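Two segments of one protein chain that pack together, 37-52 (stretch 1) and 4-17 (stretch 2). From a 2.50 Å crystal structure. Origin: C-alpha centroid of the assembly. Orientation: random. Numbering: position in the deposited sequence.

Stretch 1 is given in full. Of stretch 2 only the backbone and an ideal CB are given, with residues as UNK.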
# COMPACT_ATOMS: atom_id res chain seq x y z
N GLN A 37 -25.75 0.31 10.49
CA GLN A 37 -25.37 -1.04 10.90
C GLN A 37 -24.80 -1.86 9.76
O GLN A 37 -23.65 -2.31 9.82
CB GLN A 37 -26.59 -1.74 11.50
CG GLN A 37 -27.83 -1.63 10.63
CD GLN A 37 -29.11 -1.65 11.43
OE1 GLN A 37 -29.39 -2.61 12.16
NE2 GLN A 37 -29.91 -0.60 11.29
N ASP A 38 -25.62 -2.06 8.74
CA ASP A 38 -25.30 -2.83 7.55
C ASP A 38 -23.86 -3.37 7.53
O ASP A 38 -22.91 -2.63 7.33
CB ASP A 38 -25.56 -1.99 6.31
CG ASP A 38 -25.81 -2.84 5.09
OD1 ASP A 38 -26.67 -3.75 5.17
OD2 ASP A 38 -25.17 -2.59 4.05
N PRO A 39 -23.70 -4.69 7.75
CA PRO A 39 -22.38 -5.33 7.76
C PRO A 39 -21.64 -5.25 6.42
O PRO A 39 -20.41 -5.15 6.40
CB PRO A 39 -22.71 -6.76 8.18
CG PRO A 39 -24.04 -6.98 7.58
CD PRO A 39 -24.77 -5.70 7.89
N GLU A 40 -22.38 -5.32 5.32
CA GLU A 40 -21.76 -5.26 4.00
C GLU A 40 -21.02 -3.93 3.79
O GLU A 40 -19.90 -3.93 3.28
CB GLU A 40 -22.80 -5.46 2.90
CG GLU A 40 -22.20 -5.36 1.50
CD GLU A 40 -23.12 -5.88 0.41
OE1 GLU A 40 -24.34 -5.58 0.44
OE2 GLU A 40 -22.61 -6.59 -0.49
N ALA A 41 -21.63 -2.81 4.17
CA ALA A 41 -20.95 -1.53 4.03
C ALA A 41 -19.72 -1.49 4.94
O ALA A 41 -18.64 -1.07 4.50
CB ALA A 41 -21.90 -0.38 4.36
N LEU A 42 -19.88 -1.95 6.19
CA LEU A 42 -18.79 -1.98 7.18
C LEU A 42 -17.66 -2.87 6.71
O LEU A 42 -16.49 -2.62 6.98
CB LEU A 42 -19.29 -2.55 8.52
CG LEU A 42 -20.09 -1.73 9.53
CD1 LEU A 42 -20.52 -2.63 10.69
CD2 LEU A 42 -19.25 -0.57 10.05
N TYR A 43 -18.04 -3.95 6.03
CA TYR A 43 -17.06 -4.88 5.49
C TYR A 43 -16.22 -4.16 4.44
O TYR A 43 -14.99 -4.13 4.53
CB TYR A 43 -17.77 -6.08 4.84
CG TYR A 43 -16.91 -6.82 3.83
CD1 TYR A 43 -15.85 -7.63 4.25
CD2 TYR A 43 -17.15 -6.70 2.47
CE1 TYR A 43 -15.06 -8.31 3.32
CE2 TYR A 43 -16.37 -7.36 1.54
CZ TYR A 43 -15.32 -8.17 1.96
OH TYR A 43 -14.55 -8.83 1.03
N TRP A 44 -16.90 -3.57 3.45
CA TRP A 44 -16.20 -2.86 2.39
C TRP A 44 -15.42 -1.67 2.94
O TRP A 44 -14.29 -1.42 2.52
CB TRP A 44 -17.18 -2.40 1.32
CG TRP A 44 -17.56 -3.51 0.40
CD1 TRP A 44 -18.78 -4.10 0.29
CD2 TRP A 44 -16.69 -4.19 -0.52
NE1 TRP A 44 -18.73 -5.12 -0.65
CE2 TRP A 44 -17.46 -5.19 -1.15
CE3 TRP A 44 -15.34 -4.04 -0.86
CZ2 TRP A 44 -16.91 -6.05 -2.11
CZ3 TRP A 44 -14.80 -4.90 -1.81
CH2 TRP A 44 -15.58 -5.89 -2.42
N LEU A 45 -16.03 -0.96 3.88
CA LEU A 45 -15.38 0.18 4.52
C LEU A 45 -14.07 -0.29 5.13
O LEU A 45 -13.01 0.30 4.90
CB LEU A 45 -16.27 0.75 5.62
CG LEU A 45 -15.58 1.81 6.49
CD1 LEU A 45 -15.39 3.08 5.70
CD2 LEU A 45 -16.42 2.08 7.74
N ALA A 46 -14.14 -1.36 5.91
CA ALA A 46 -12.97 -1.92 6.55
C ALA A 46 -11.92 -2.33 5.52
O ALA A 46 -10.73 -2.07 5.71
CB ALA A 46 -13.36 -3.13 7.41
N ARG A 47 -12.35 -2.99 4.45
CA ARG A 47 -11.43 -3.42 3.40
C ARG A 47 -10.70 -2.22 2.83
O ARG A 47 -9.48 -2.26 2.63
CB ARG A 47 -12.17 -4.15 2.28
CG ARG A 47 -12.44 -5.62 2.56
CD ARG A 47 -12.90 -6.33 1.30
NE ARG A 47 -11.79 -6.70 0.41
CZ ARG A 47 -11.95 -7.20 -0.81
NH1 ARG A 47 -13.18 -7.40 -1.29
NH2 ARG A 47 -10.90 -7.52 -1.55
N THR A 48 -11.45 -1.16 2.58
CA THR A 48 -10.87 0.06 2.05
C THR A 48 -9.90 0.71 3.05
O THR A 48 -8.89 1.28 2.65
CB THR A 48 -11.97 1.04 1.68
OG1 THR A 48 -12.96 0.37 0.89
CG2 THR A 48 -11.39 2.20 0.88
N GLN A 49 -10.20 0.60 4.34
CA GLN A 49 -9.35 1.16 5.38
C GLN A 49 -8.00 0.44 5.43
O GLN A 49 -6.97 1.07 5.65
CB GLN A 49 -10.04 1.07 6.74
CG GLN A 49 -11.33 1.89 6.84
CD GLN A 49 -12.00 1.79 8.19
OE1 GLN A 49 -12.23 0.69 8.69
NE2 GLN A 49 -12.34 2.94 8.78
N LEU A 50 -8.01 -0.87 5.24
CA LEU A 50 -6.77 -1.65 5.26
C LEU A 50 -5.89 -1.15 4.11
O LEU A 50 -4.69 -0.96 4.28
CB LEU A 50 -7.07 -3.14 5.09
CG LEU A 50 -7.68 -3.93 6.26
CD1 LEU A 50 -8.33 -5.20 5.74
CD2 LEU A 50 -6.60 -4.26 7.29
N LYS A 51 -6.50 -0.95 2.94
CA LYS A 51 -5.79 -0.47 1.76
C LYS A 51 -5.21 0.92 2.01
O LYS A 51 -4.10 1.22 1.59
CB LYS A 51 -6.73 -0.43 0.54
CG LYS A 51 -7.07 -1.80 -0.02
CD LYS A 51 -5.82 -2.47 -0.60
CE LYS A 51 -6.00 -3.99 -0.77
NZ LYS A 51 -7.18 -4.37 -1.61
N LEU A 52 -5.97 1.76 2.71
CA LEU A 52 -5.51 3.12 3.01
C LEU A 52 -4.64 3.16 4.27
O LEU A 52 -4.47 4.21 4.88
CB LEU A 52 -6.71 4.07 3.16
CG LEU A 52 -7.61 4.22 1.93
CD1 LEU A 52 -8.72 5.24 2.20
CD2 LEU A 52 -6.76 4.65 0.73
N UNK A 4 -31.56 4.31 -1.17
CA UNK A 4 -30.71 5.47 -0.76
C UNK A 4 -29.28 5.02 -0.49
O UNK A 4 -28.32 5.75 -0.75
CB UNK A 4 -31.28 6.15 0.49
N UNK A 5 -29.13 3.81 0.05
CA UNK A 5 -27.81 3.26 0.33
C UNK A 5 -27.34 2.43 -0.85
O UNK A 5 -26.17 2.05 -0.92
CB UNK A 5 -27.83 2.42 1.61
N UNK A 6 -28.25 2.15 -1.77
CA UNK A 6 -27.93 1.33 -2.94
C UNK A 6 -26.88 1.97 -3.85
O UNK A 6 -25.81 1.39 -4.07
CB UNK A 6 -29.20 1.06 -3.74
N UNK A 7 -27.18 3.16 -4.37
CA UNK A 7 -26.26 3.86 -5.25
C UNK A 7 -24.87 4.08 -4.66
O UNK A 7 -23.87 3.65 -5.22
CB UNK A 7 -26.86 5.21 -5.63
N UNK A 8 -24.79 4.76 -3.51
CA UNK A 8 -23.45 4.97 -2.95
C UNK A 8 -22.69 3.68 -2.68
O UNK A 8 -21.48 3.60 -2.93
CB UNK A 8 -23.56 5.77 -1.65
N UNK A 9 -23.38 2.67 -2.17
CA UNK A 9 -22.73 1.39 -1.87
C UNK A 9 -22.27 0.68 -3.15
O UNK A 9 -21.16 0.15 -3.21
CB UNK A 9 -23.68 0.49 -1.09
N UNK A 10 -23.13 0.69 -4.17
CA UNK A 10 -22.80 0.04 -5.43
C UNK A 10 -21.63 0.71 -6.15
O UNK A 10 -20.76 0.03 -6.70
CB UNK A 10 -24.03 0.03 -6.34
N UNK A 11 -21.61 2.04 -6.13
CA UNK A 11 -20.54 2.77 -6.78
C UNK A 11 -19.25 2.57 -6.02
O UNK A 11 -18.16 2.50 -6.60
CB UNK A 11 -20.88 4.26 -6.89
N UNK A 12 -19.36 2.46 -4.70
CA UNK A 12 -18.18 2.25 -3.90
C UNK A 12 -17.49 0.94 -4.25
O UNK A 12 -16.27 0.89 -4.35
CB UNK A 12 -18.54 2.28 -2.41
N UNK A 13 -18.27 -0.12 -4.44
CA UNK A 13 -17.69 -1.43 -4.77
C UNK A 13 -16.98 -1.39 -6.12
O UNK A 13 -15.95 -2.03 -6.32
CB UNK A 13 -18.78 -2.51 -4.78
N UNK A 14 -17.54 -0.63 -7.06
CA UNK A 14 -16.94 -0.51 -8.39
C UNK A 14 -15.61 0.22 -8.28
O UNK A 14 -14.58 -0.29 -8.73
CB UNK A 14 -17.88 0.22 -9.35
N UNK A 15 -15.61 1.39 -7.64
CA UNK A 15 -14.38 2.16 -7.46
C UNK A 15 -13.34 1.37 -6.70
O UNK A 15 -12.15 1.52 -6.95
CB UNK A 15 -14.67 3.47 -6.73
N UNK A 16 -13.79 0.52 -5.78
CA UNK A 16 -12.83 -0.26 -5.02
C UNK A 16 -12.13 -1.20 -5.98
O UNK A 16 -10.91 -1.31 -5.96
CB UNK A 16 -13.50 -1.03 -3.88
N UNK A 17 -12.91 -1.86 -6.84
CA UNK A 17 -12.36 -2.79 -7.83
C UNK A 17 -11.46 -2.05 -8.82
O UNK A 17 -10.58 -2.65 -9.44
CB UNK A 17 -13.49 -3.51 -8.57

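The two segments run roughly side by side, their helix axes 31° apart in direction and 11.0 Å apart at closest approach. That spacing leaves room for side chains of real length between them, and the positions of the second segment that touch the first are 5, 9, 13 and 16.

Position 4 lies beyond the reach of stretch 1, so almost any residue would be tolerated; it is Ala-4. At position 5 the CA-to-CB bond points toward stretch 1, although no atom there lies within 5.5 Å of the ideal CB. A long side chain is needed to make contact. Because the carboxylate of Asp-38 lies in that direction, a basic or amide side chain would seem the natural choice, with a long apolar one able to approach Ala-41. The deposited residue is instead Glu-5. Its OE2 comes to 2.9 Å from OD2 of Asp-38, a close approach of two like-charged acceptors rather than a hydrogen bond, and to 4.1 Å from CB of Ala-41.

Positions 6, 7 and 8 point out of reach, and stretch 1 sets no requirement on them. They are Gln-6, Asn-7 and Pro-8.

At position 9 the CB again points toward stretch 1, with the CA 6.8 Å from the CA of Ala-41. The small alanine leaves a space suited to a branched or flexible apolar side chain such as leucine, isoleucine or methionine. Leu-9 (chi1 t, chi2 p) fills it: CD1 lies 4.2 Å from CB of Ala-41, while CD2 is 3.9 Å from OE1 of Glu-40.

Positions 10 and 11 are out of reach and hold Arg-10 and Leu-11. Position 12 has ordinary helical angles, which do not demand glycine, and its ideal CB points toward stretch 1 but finds nothing of it within 5.5 Å. That CB would, however, be crowded by the carbonyl O of Pro-8 at 3.3 Å; the residue is Gly-12.

At position 13 the CB points sideways, yet it stands 4.7 Å from CE2 of Trp-44. A medium aliphatic side chain could cover the indole. Val-13 does so, with CG1 3.9 Å from CZ2 of Trp-44 and CG2 over the five-membered ring in a CH-pi contact. Positions 14 and 15 are out of reach and carry Gln-14 and Leu-15.

Position 16 offers the most. Its CB points toward stretch 1, into a hollow formed by Trp-44, Arg-47, Thr-48 and Lys-51, with an amine at the far end. A large, preferably aromatic side chain would suit the hollow, and one with an acceptor at its far end, such as tyrosine, could also meet the amine. Tyr-16 enters as a knob into this hole. The edge of Trp-44 meets its ring face, centroids 5.1 Å apart, and NZ of Lys-51 donates a hydrogen bond to OH of Tyr-16 (2.6 Å).

At position 17 the CB points sideways and touches nothing here, leaving the choice open; it is Ala-17.

Stretch 2 4-17: AEQNPLRLGVQLYA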
# COMPACT_ATOMS: atom_id res chain seq x y z
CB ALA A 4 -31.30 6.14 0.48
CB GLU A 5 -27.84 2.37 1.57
CG GLU A 5 -26.50 1.69 1.85
CD GLU A 5 -26.64 0.35 2.53
OE1 GLU A 5 -27.46 -0.46 2.06
OE2 GLU A 5 -25.93 0.11 3.52
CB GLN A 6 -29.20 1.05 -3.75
CG GLN A 6 -29.02 -0.03 -4.82
CD GLN A 6 -30.21 -0.13 -5.76
OE1 GLN A 6 -31.36 -0.24 -5.32
NE2 GLN A 6 -29.94 -0.10 -7.07
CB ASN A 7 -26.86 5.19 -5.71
CG ASN A 7 -28.13 5.01 -6.54
OD1 ASN A 7 -28.21 4.12 -7.39
ND2 ASN A 7 -29.11 5.88 -6.30
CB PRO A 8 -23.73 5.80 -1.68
CG PRO A 8 -25.14 5.42 -1.31
CD PRO A 8 -25.82 5.39 -2.66
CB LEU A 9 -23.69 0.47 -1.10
CG LEU A 9 -23.19 -0.94 -0.76
CD1 LEU A 9 -22.05 -0.89 0.23
CD2 LEU A 9 -24.35 -1.75 -0.19
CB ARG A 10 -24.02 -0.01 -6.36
CG ARG A 10 -23.73 -0.76 -7.67
CD ARG A 10 -24.99 -1.31 -8.37
NE ARG A 10 -25.92 -0.27 -8.81
CZ ARG A 10 -25.58 0.76 -9.59
NH1 ARG A 10 -24.33 0.91 -10.01
NH2 ARG A 10 -26.50 1.65 -9.95
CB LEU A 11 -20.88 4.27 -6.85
CG LEU A 11 -19.86 5.16 -7.58
CD1 LEU A 11 -19.61 4.65 -8.99
CD2 LEU A 11 -20.40 6.59 -7.61
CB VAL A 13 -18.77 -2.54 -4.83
CG1 VAL A 13 -18.10 -3.88 -5.07
CG2 VAL A 13 -19.56 -2.57 -3.54
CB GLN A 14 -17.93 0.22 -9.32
CG GLN A 14 -19.29 -0.50 -9.34
CD GLN A 14 -20.36 0.17 -10.19
OE1 GLN A 14 -20.41 1.39 -10.32
NE2 GLN A 14 -21.25 -0.64 -10.75
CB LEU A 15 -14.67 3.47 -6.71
CG LEU A 15 -15.29 4.59 -7.55
CD1 LEU A 15 -15.80 5.68 -6.64
CD2 LEU A 15 -14.25 5.15 -8.50
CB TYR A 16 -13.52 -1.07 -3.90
CG TYR A 16 -12.57 -1.99 -3.14
CD1 TYR A 16 -11.82 -1.52 -2.06
CD2 TYR A 16 -12.36 -3.29 -3.56
CE1 TYR A 16 -10.88 -2.35 -1.41
CE2 TYR A 16 -11.43 -4.12 -2.93
CZ TYR A 16 -10.69 -3.64 -1.86
OH TYR A 16 -9.76 -4.46 -1.28
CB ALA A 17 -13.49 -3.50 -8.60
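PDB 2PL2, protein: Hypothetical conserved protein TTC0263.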